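Local structure of type III effector Xcv3220-like C-terminal domain-containing protein (Xanthomonas campestris pv. vesicatoria, 4FC9) at residues L45-D50 with E58-Y63; K163-I168 with Q174-F179; R82-E87 with P180-H185. The protein is a type III effector secreted into plant host cells, whose all-helical C-terminal domain, the part described here, probably acts as an E3 ubiquitin ligase. All blocks are in the same frame, centred on the assembly; numbering follows the deposited sequence. Where two conformers were deposited one is given.

Contact 1 of 3, residues L45-D50 with E58-Y63; sequences LSTVID and EGAPSY
T47 and A60 lie with their CA atoms 8.0 Å apart, and V48 and Y63 with theirs 8.5 Å apart, where helix 32-49 meets the irregular segment 58-63 that comes back past it. Most of the grip comes from Y63. Its hydroxyl donates a hydrogen bond to the main-chain O of V48, with OH and O separated by 2.6 Å. The hydroxyl approaches with a C=O...OH angle of 151°, 28° out of the carbonyl plane. The carbonyl meets the tyrosine ring at its edge and in its plane. Y63 CG is held between its own backbone N and carbonyl carbon (chi1 58°), and this sends the ring toward the helix. The V48 and Y63 side chains cross at about a right angle, with V48 CG1 4.1 Å from Y63 CE2. Further along, the methyl carbons T47 CG2 and A60 CB come within 4.4 Å. T47 OG1 bonds back to the carbonyl O of A43, within its own helix. The turn between the segments is tied by R53, whose side chain bonds to the carbonyls of G59 and A60. V48 and Y63 both also rest on L155 of helix 152-171. The loop after helix 32-49 thus folds back on the end of that helix, as buried packing in an all-helical domain, with a tyrosine hydroxyl bonded to a helix carbonyl.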
loop_
_atom_site.group_PDB
_atom_site.type_symbol
_atom_site.label_atom_id
_atom_site.label_comp_id
_atom_site.label_asym_id
_atom_site.label_seq_id
_atom_site.Cartn_x
_atom_site.Cartn_y
_atom_site.Cartn_z
ATOM N N LEU A 45 2.289 7.252 7.957
ATOM C CA LEU A 45 3.698 7.202 7.580
ATOM C C LEU A 45 4.520 8.034 8.539
ATOM O O LEU A 45 5.605 7.628 8.952
ATOM C CB LEU A 45 3.898 7.733 6.166
ATOM C CG LEU A 45 3.518 6.776 5.052
ATOM C CD1 LEU A 45 3.847 7.407 3.717
ATOM C CD2 LEU A 45 4.256 5.466 5.239
ATOM N N SER A 46 4.000 9.207 8.884
ATOM C CA SER A 46 4.650 10.067 9.856
ATOM C C SER A 46 4.756 9.348 11.192
ATOM O O SER A 46 5.801 9.363 11.829
ATOM C CB SER A 46 3.871 11.366 10.032
ATOM O OG SER A 46 4.543 12.227 10.931
ATOM N N THR A 47 3.666 8.716 11.610
ATOM C CA THR A 47 3.649 7.981 12.863
ATOM C C THR A 47 4.739 6.907 12.855
ATOM O O THR A 47 5.556 6.832 13.772
ATOM C CB THR A 47 2.270 7.353 13.123
ATOM O OG1 THR A 47 1.287 8.392 13.184
ATOM C CG2 THR A 47 2.261 6.599 14.443
ATOM N N VAL A 48 4.784 6.114 11.793
ATOM C CA VAL A 48 5.765 5.038 11.691
ATOM C C VAL A 48 7.222 5.521 11.608
ATOM O O VAL A 48 8.091 5.016 12.315
ATOM C CB VAL A 48 5.470 4.131 10.477
ATOM C CG1 VAL A 48 6.605 3.140 10.258
ATOM C CG2 VAL A 48 4.152 3.411 10.670
ATOM N N ILE A 49 7.482 6.487 10.735
ATOM C CA ILE A 49 8.850 6.880 10.409
ATOM C C ILE A 49 9.389 7.977 11.325
ATOM O O ILE A 49 10.506 7.880 11.822
ATOM C CB ILE A 49 8.959 7.296 8.926
ATOM C CG1 ILE A 49 8.662 6.090 8.030
ATOM C CG2 ILE A 49 10.335 7.868 8.619
ATOM C CD1 ILE A 49 8.522 6.430 6.571
ATOM N N ASP A 50 8.587 9.012 11.553
ATOM C CA ASP A 50 8.974 10.107 12.435
ATOM C C ASP A 50 8.850 9.706 13.904
ATOM O O ASP A 50 9.826 9.744 14.655
ATOM C CB ASP A 50 8.102 11.338 12.171
ATOM C CG ASP A 50 8.903 12.558 11.801
ATOM O OD1 ASP A 50 9.455 13.205 12.715
ATOM O OD2 ASP A 50 8.961 12.881 10.598
ATOM N N GLU A 58 -4.155 0.432 19.164
ATOM C CA GLU A 58 -4.717 1.451 20.035
ATOM C C GLU A 58 -3.630 2.183 20.819
ATOM O O GLU A 58 -2.780 1.564 21.454
ATOM C CB GLU A 58 -5.710 0.800 20.997
ATOM C CG GLU A 58 -6.483 1.778 21.851
ATOM C CD GLU A 58 -7.445 1.089 22.796
ATOM O OE1 GLU A 58 -7.364 -0.149 22.934
ATOM O OE2 GLU A 58 -8.281 1.783 23.402
ATOM N N GLY A 59 -3.651 3.510 20.745
ATOM C CA GLY A 59 -2.683 4.337 21.442
ATOM C C GLY A 59 -1.378 4.543 20.704
ATOM O O GLY A 59 -0.503 5.257 21.181
ATOM N N ALA A 60 -1.254 3.917 19.537
ATOM C CA ALA A 60 -0.035 3.980 18.735
ATOM C C ALA A 60 1.241 3.709 19.538
ATOM O O ALA A 60 2.092 4.587 19.666
ATOM C CB ALA A 60 0.059 5.319 18.025
ATOM N N PRO A 61 1.384 2.486 20.071
ATOM C CA PRO A 61 2.562 2.190 20.887
ATOM C C PRO A 61 3.833 2.186 20.046
ATOM O O PRO A 61 3.767 2.023 18.827
ATOM C CB PRO A 61 2.272 0.779 21.400
ATOM C CG PRO A 61 1.447 0.173 20.332
ATOM C CD PRO A 61 0.560 1.284 19.852
ATOM N N SER A 62 4.977 2.372 20.693
ATOM C CA SER A 62 6.256 2.281 20.005
ATOM C C SER A 62 6.429 0.887 19.421
ATOM O O SER A 62 5.863 -0.070 19.935
ATOM C CB SER A 62 7.394 2.574 20.985
ATOM O OG SER A 62 8.656 2.460 20.353
ATOM N N TYR A 63 7.205 0.770 18.347
ATOM C CA TYR A 63 7.589 -0.546 17.845
ATOM C C TYR A 63 9.056 -0.823 18.142
ATOM O O TYR A 63 9.578 -1.878 17.805
ATOM C CB TYR A 63 7.293 -0.707 16.348
ATOM C CG TYR A 63 7.948 0.304 15.431
ATOM C CD1 TYR A 63 9.283 0.185 15.062
ATOM C CD2 TYR A 63 7.221 1.366 14.913
ATOM C CE1 TYR A 63 9.876 1.106 14.216
ATOM C CE2 TYR A 63 7.802 2.281 14.065
ATOM C CZ TYR A 63 9.129 2.151 13.721
ATOM O OH TYR A 63 9.700 3.069 12.875
#

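Contact 2 of 3, residues K163-I168 with Q174-F179; sequences KTRELI and QDRARF
R165 and R176 bring two guanidinium groups together, with R165 NH1 4.1 Å from R176 NH2, and the carboxylate of E166 serves both. The side chains of the two arginines cross at about a right angle. E166 meets R176 almost flat, its carboxylate plane turned only 21° from the guanidinium. The strong bond runs from R176 NH1 to E166 OE1 at 2.6 Å. It lies in the guanidinium plane and uses the syn lone pair of OE1. The second bond, from R176 NH2 to E166 OE2, is weak at 3.3 Å. OE2 also pairs with R165 NH1. R176 reaches this position through bends at chi2 (51°) and chi3 (87°), which bring its head back toward helix 152-171. The three residues form a salt-bridge network that joins this helix to the chain just after it in the all-helical domain. R176 NH2 has a further bond, to the carbonyl O of F179 at 2.7 Å, a second acceptor for the same nitrogen, within its own segment. R165 NH2 packs 3.4 Å from F179 CB. R165 NH2 also forms a salt bridge with E87 OE2, and R165 NH1 bonds to P180 O. One turn on, I168 CG2 lies 4.3 Å from F179 CE2 and 3.8 Å from D175 OD1. That carboxylate is engaged by R96 of helix 91-101, and F93 of the same helix touches I168.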
loop_
_atom_site.group_PDB
_atom_site.type_symbol
_atom_site.label_atom_id
_atom_site.label_comp_id
_atom_site.label_asym_id
_atom_site.label_seq_id
_atom_site.Cartn_x
_atom_site.Cartn_y
_atom_site.Cartn_z
ATOM N N LYS A 163 -3.290 2.391 2.384
ATOM C CA LYS A 163 -3.686 3.319 1.336
ATOM C C LYS A 163 -4.227 2.570 0.129
ATOM O O LYS A 163 -5.273 2.925 -0.403
ATOM C CB LYS A 163 -2.521 4.203 0.909
ATOM C CG LYS A 163 -2.862 5.096 -0.265
ATOM C CD LYS A 163 -2.077 6.384 -0.219
ATOM C CE LYS A 163 -1.092 6.462 -1.360
ATOM N NZ LYS A 163 -0.366 7.763 -1.352
ATOM N N THR A 164 -3.517 1.525 -0.284
ATOM C CA THR A 164 -3.911 0.725 -1.444
ATOM C C THR A 164 -5.337 0.193 -1.333
ATOM O O THR A 164 -6.127 0.334 -2.260
ATOM C CB THR A 164 -2.943 -0.453 -1.675
ATOM O OG1 THR A 164 -1.669 0.052 -2.087
ATOM C CG2 THR A 164 -3.477 -1.378 -2.755
ATOM N N ARG A 165 -5.667 -0.408 -0.194
ATOM C CA ARG A 165 -6.989 -0.997 -0.011
ATOM C C ARG A 165 -8.073 0.076 0.104
ATOM O O ARG A 165 -9.208 -0.131 -0.320
ATOM C CB ARG A 165 -7.013 -1.963 1.188
ATOM C CG ARG A 165 -6.870 -1.305 2.544
ATOM C CD ARG A 165 -6.508 -2.307 3.643
ATOM N NE ARG A 165 -7.509 -3.355 3.856
ATOM C CZ ARG A 165 -8.633 -3.199 4.554
ATOM N NH1 ARG A 165 -8.934 -2.024 5.092
ATOM N NH2 ARG A 165 -9.467 -4.216 4.702
ATOM N N GLU A 166 -7.718 1.235 0.650
ATOM C CA GLU A 166 -8.668 2.334 0.734
ATOM C C GLU A 166 -8.917 2.971 -0.639
ATOM O O GLU A 166 -10.021 3.430 -0.924
ATOM C CB GLU A 166 -8.216 3.376 1.763
ATOM C CG GLU A 166 -8.171 2.844 3.197
ATOM C CD GLU A 166 -9.496 2.262 3.656
ATOM O OE1 GLU A 166 -10.526 2.955 3.511
ATOM O OE2 GLU A 166 -9.509 1.112 4.153
ATOM N N LEU A 167 -7.896 2.990 -1.491
ATOM C CA LEU A 167 -8.067 3.479 -2.859
ATOM C C LEU A 167 -8.934 2.522 -3.684
ATOM O O LEU A 167 -9.750 2.955 -4.501
ATOM C CB LEU A 167 -6.712 3.719 -3.536
ATOM C CG LEU A 167 -5.885 4.902 -3.015
ATOM C CD1 LEU A 167 -4.503 4.922 -3.648
ATOM C CD2 LEU A 167 -6.596 6.226 -3.260
ATOM N N ILE A 168 -8.760 1.223 -3.458
ATOM C CA ILE A 168 -9.586 0.209 -4.108
ATOM C C ILE A 168 -11.060 0.386 -3.744
ATOM O O ILE A 168 -11.928 0.357 -4.616
ATOM C CB ILE A 168 -9.114 -1.219 -3.749
ATOM C CG1 ILE A 168 -7.794 -1.530 -4.456
ATOM C CG2 ILE A 168 -10.165 -2.245 -4.125
ATOM C CD1 ILE A 168 -7.105 -2.786 -3.964
ATOM N N GLN A 174 -18.428 -1.225 -3.278
ATOM C CA GLN A 174 -18.973 -2.537 -2.927
ATOM C C GLN A 174 -17.904 -3.491 -2.395
ATOM O O GLN A 174 -18.224 -4.532 -1.813
ATOM C CB GLN A 174 -19.678 -3.171 -4.130
ATOM C CG GLN A 174 -18.741 -3.729 -5.192
ATOM C CD GLN A 174 -18.285 -2.683 -6.197
ATOM O OE1 GLN A 174 -18.387 -1.480 -5.954
ATOM N NE2 GLN A 174 -17.785 -3.143 -7.339
ATOM N N ASP A 175 -16.639 -3.134 -2.607
ATOM C CA ASP A 175 -15.516 -3.936 -2.132
ATOM C C ASP A 175 -15.253 -3.714 -0.644
ATOM O O ASP A 175 -14.418 -4.394 -0.052
ATOM C CB ASP A 175 -14.247 -3.624 -2.932
ATOM C CG ASP A 175 -14.145 -4.430 -4.216
ATOM O OD1 ASP A 175 -13.013 -4.617 -4.706
ATOM O OD2 ASP A 175 -15.186 -4.878 -4.738
ATOM N N ARG A 176 -15.962 -2.758 -0.047
ATOM C CA ARG A 176 -15.797 -2.461 1.369
ATOM C C ARG A 176 -16.156 -3.670 2.224
ATOM O O ARG A 176 -15.531 -3.921 3.257
ATOM C CB ARG A 176 -16.635 -1.245 1.778
ATOM C CG ARG A 176 -16.638 -0.957 3.278
ATOM C CD ARG A 176 -15.220 -0.902 3.843
ATOM N NE ARG A 176 -14.622 0.421 3.734
ATOM C CZ ARG A 176 -13.317 0.656 3.801
ATOM N NH1 ARG A 176 -12.865 1.895 3.703
ATOM N NH2 ARG A 176 -12.465 -0.346 3.963
ATOM N N ALA A 177 -17.159 -4.424 1.792
ATOM C CA ALA A 177 -17.563 -5.614 2.526
ATOM C C ALA A 177 -16.426 -6.628 2.575
ATOM O O ALA A 177 -16.282 -7.356 3.555
ATOM C CB ALA A 177 -18.801 -6.226 1.906
ATOM N N ARG A 178 -15.613 -6.658 1.523
ATOM C CA ARG A 178 -14.513 -7.617 1.427
ATOM C C ARG A 178 -13.267 -7.122 2.147
ATOM O O ARG A 178 -12.497 -7.903 2.711
ATOM C CB ARG A 178 -14.186 -7.900 -0.039
ATOM C CG ARG A 178 -13.151 -8.989 -0.232
ATOM C CD ARG A 178 -13.237 -9.582 -1.624
ATOM N NE ARG A 178 -12.413 -10.777 -1.757
ATOM C CZ ARG A 178 -12.787 -11.989 -1.359
ATOM N NH1 ARG A 178 -13.972 -12.163 -0.789
ATOM N NH2 ARG A 178 -11.976 -13.027 -1.524
ATOM N N PHE A 179 -13.072 -5.811 2.111
ATOM C CA PHE A 179 -11.931 -5.180 2.748
ATOM C C PHE A 179 -12.457 -4.165 3.739
ATOM O O PHE A 179 -12.590 -2.983 3.419
ATOM C CB PHE A 179 -11.042 -4.518 1.700
ATOM C CG PHE A 179 -10.694 -5.427 0.555
ATOM C CD1 PHE A 179 -10.246 -6.719 0.794
ATOM C CD2 PHE A 179 -10.849 -5.005 -0.753
ATOM C CE1 PHE A 179 -9.938 -7.566 -0.247
ATOM C CE2 PHE A 179 -10.543 -5.847 -1.802
ATOM C CZ PHE A 179 -10.087 -7.130 -1.549
#

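Contact 3 of 3, residues R82-E87 with P180-H185; sequences RDMLAE and PELAVH. With EDO (1,2-ethanediol), chain E.
L182 reaches out to helix 79-88 and meets M84, a selenomethionine, and D83. The contact joins that helix to an extended, irregular strip of chain in the all-helical domain, 93 residues apart in sequence. L182 CD1 packs 3.6 Å from M84 CG and 3.9 Å from M84 SE. The other branch, CD2, lies 3.9 Å from D83 OD2. The two methyls thus touch neighbouring helix residues, one apolar and one charged. Closer to the start of the strip, E87 and P180 run past each other in opposite directions, with E87 OE2 3.7 Å from P180 CD. The E87 chain is straight beyond CG (chi2 176°), which carries the carboxylate out to the proline. No hydrogen bond links the two segments directly. R165 of helix 152-171 bridges them from one shell out, and it also touches M84 and L182. The charge of E87 is probably balanced by this arginine. Further down the strip, V184 packs on W162 of the same helix and on T40 and M44 of helix 32-49. On the exposed side, D83 binds a 1,2-ethanediol molecule, probably from the crystallisation liquor. R82 CD lies 3.4 Å from ethanediol O2, and ethanediol O1 donates a hydrogen bond to D83 OD1 at 2.8 Å.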
loop_
_atom_site.group_PDB
_atom_site.type_symbol
_atom_site.label_atom_id
_atom_site.label_comp_id
_atom_site.label_asym_id
_atom_site.label_seq_id
_atom_site.Cartn_x
_atom_site.Cartn_y
_atom_site.Cartn_z
ATOM N N ARG A 82 -2.458 -8.896 10.723
ATOM C CA ARG A 82 -2.783 -10.274 10.401
ATOM C C ARG A 82 -3.880 -10.278 9.339
ATOM O O ARG A 82 -3.842 -11.081 8.409
ATOM C CB ARG A 82 -3.204 -11.064 11.647
ATOM C CG ARG A 82 -3.234 -12.574 11.417
ATOM C CD ARG A 82 -3.452 -13.384 12.706
ATOM N NE ARG A 82 -2.202 -13.791 13.355
ATOM C CZ ARG A 82 -1.528 -14.905 13.074
ATOM N NH1 ARG A 82 -1.967 -15.740 12.141
ATOM N NH2 ARG A 82 -0.406 -15.187 13.724
ATOM N N ASP A 83 -4.835 -9.356 9.470
ATOM C CA ASP A 83 -5.930 -9.222 8.502
ATOM C C ASP A 83 -5.424 -8.856 7.116
ATOM O O ASP A 83 -5.786 -9.486 6.125
ATOM C CB ASP A 83 -6.929 -8.151 8.944
ATOM C CG ASP A 83 -7.739 -8.565 10.149
ATOM O OD1 ASP A 83 -7.734 -9.764 10.498
ATOM O OD2 ASP A 83 -8.393 -7.684 10.743
HETATM N N MSE A 84 -4.601 -7.818 7.052
HETATM C CA MSE A 84 -4.126 -7.309 5.771
HETATM C C MSE A 84 -3.171 -8.277 5.101
HETATM O O MSE A 84 -3.121 -8.353 3.882
HETATM C CB MSE A 84 -3.477 -5.939 5.940
HETATM C CG MSE A 84 -4.471 -4.855 6.311
HETATM SE SE MSE A 84 -3.780 -3.077 5.953
HETATM C CE MSE A 84 -2.265 -3.130 7.145
ATOM N N LEU A 85 -2.423 -9.025 5.902
ATOM C CA LEU A 85 -1.587 -10.094 5.370
ATOM C C LEU A 85 -2.437 -11.068 4.563
ATOM O O LEU A 85 -2.089 -11.421 3.440
ATOM C CB LEU A 85 -0.834 -10.818 6.494
ATOM C CG LEU A 85 0.488 -10.175 6.935
ATOM C CD1 LEU A 85 1.020 -10.801 8.217
ATOM C CD2 LEU A 85 1.525 -10.266 5.819
ATOM N N ALA A 86 -3.566 -11.481 5.127
ATOM C CA ALA A 86 -4.461 -12.409 4.445
ATOM C C ALA A 86 -5.060 -11.806 3.179
ATOM O O ALA A 86 -5.126 -12.474 2.147
ATOM C CB ALA A 86 -5.560 -12.881 5.383
ATOM N N GLU A 87 -5.495 -10.550 3.267
ATOM C CA GLU A 87 -6.040 -9.838 2.112
ATOM C C GLU A 87 -5.035 -9.776 0.966
ATOM O O GLU A 87 -5.400 -9.896 -0.200
ATOM C CB GLU A 87 -6.465 -8.417 2.496
ATOM C CG GLU A 87 -7.706 -8.340 3.353
ATOM C CD GLU A 87 -8.024 -6.925 3.782
ATOM O OE1 GLU A 87 -7.409 -5.984 3.244
ATOM O OE2 GLU A 87 -8.883 -6.747 4.665
ATOM N N PRO A 180 -12.771 -4.639 4.951
ATOM C CA PRO A 180 -13.422 -3.873 6.016
ATOM C C PRO A 180 -12.592 -2.674 6.433
ATOM O O PRO A 180 -11.377 -2.655 6.250
ATOM C CB PRO A 180 -13.481 -4.871 7.176
ATOM C CG PRO A 180 -13.348 -6.209 6.547
ATOM C CD PRO A 180 -12.442 -6.008 5.386
ATOM N N GLU A 181 -13.254 -1.670 6.986
ATOM C CA GLU A 181 -12.534 -0.557 7.555
ATOM C C GLU A 181 -11.707 -1.071 8.713
ATOM O O GLU A 181 -12.163 -1.904 9.495
ATOM C CB GLU A 181 -13.494 0.519 8.038
ATOM C CG GLU A 181 -13.786 1.574 7.006
ATOM C CD GLU A 181 -14.427 2.798 7.611
ATOM O OE1 GLU A 181 -13.699 3.600 8.230
ATOM O OE2 GLU A 181 -15.658 2.952 7.475
ATOM N N LEU A 182 -10.481 -0.580 8.806
ATOM C CA LEU A 182 -9.614 -0.917 9.915
ATOM C C LEU A 182 -9.348 0.337 10.718
ATOM O O LEU A 182 -9.185 1.419 10.156
ATOM C CB LEU A 182 -8.305 -1.510 9.405
ATOM C CG LEU A 182 -8.414 -2.869 8.713
ATOM C CD1 LEU A 182 -7.132 -3.159 7.965
ATOM C CD2 LEU A 182 -8.700 -3.959 9.731
ATOM N N ALA A 183 -9.316 0.188 12.034
ATOM C CA ALA A 183 -9.040 1.308 12.909
ATOM C C ALA A 183 -7.571 1.670 12.811
ATOM O O ALA A 183 -6.707 0.812 12.894
ATOM C CB ALA A 183 -9.404 0.959 14.340
ATOM N N VAL A 184 -7.289 2.948 12.620
ATOM C CA VAL A 184 -5.918 3.413 12.633
ATOM C C VAL A 184 -5.764 4.403 13.772
ATOM O O VAL A 184 -6.721 5.067 14.169
ATOM C CB VAL A 184 -5.503 4.034 11.281
ATOM C CG1 VAL A 184 -6.049 3.196 10.136
ATOM C CG2 VAL A 184 -5.979 5.464 11.166
ATOM N N HIS A 185 -4.561 4.481 14.320
ATOM C CA HIS A 185 -4.348 5.272 15.516
ATOM C C HIS A 185 -3.208 6.255 15.349
ATOM O O HIS A 185 -2.040 5.883 15.340
ATOM C CB HIS A 185 -4.132 4.357 16.713
ATOM C CG HIS A 185 -5.235 3.364 16.901
ATOM N ND1 HIS A 185 -6.370 3.642 17.632
ATOM C CD2 HIS A 185 -5.390 2.103 16.433
ATOM C CE1 HIS A 185 -7.168 2.591 17.619
ATOM N NE2 HIS A 185 -6.598 1.643 16.897
HETATM C C1 EDO E . -6.545 -11.195 13.434
HETATM O O1 EDO E . -7.784 -10.540 13.140
HETATM C C2 EDO E . -6.382 -11.317 14.944
HETATM O O2 EDO E . -5.121 -11.929 15.237
#

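Contacts 2 and 3 adjoin, with centres about 10 Å apart. R165 of contact 2 joins them: its NH2 makes a salt bridge to E87 OE2 of contact 3 at 2.6 Å, and its NH1 probably bonds to P180 O at 2.8 Å. R176 CZ also packs 3.4 Å from E181 CG. Residues 174-185 run on from one contact into the next. Contact 1 is more remote, its centre about 23 Å from that of contact 2. It meets contact 3 at the far end of the strip, where A60 CB lies 3.5 Å from H185 O. The ethanediol sits at contact 3 and marks no known site.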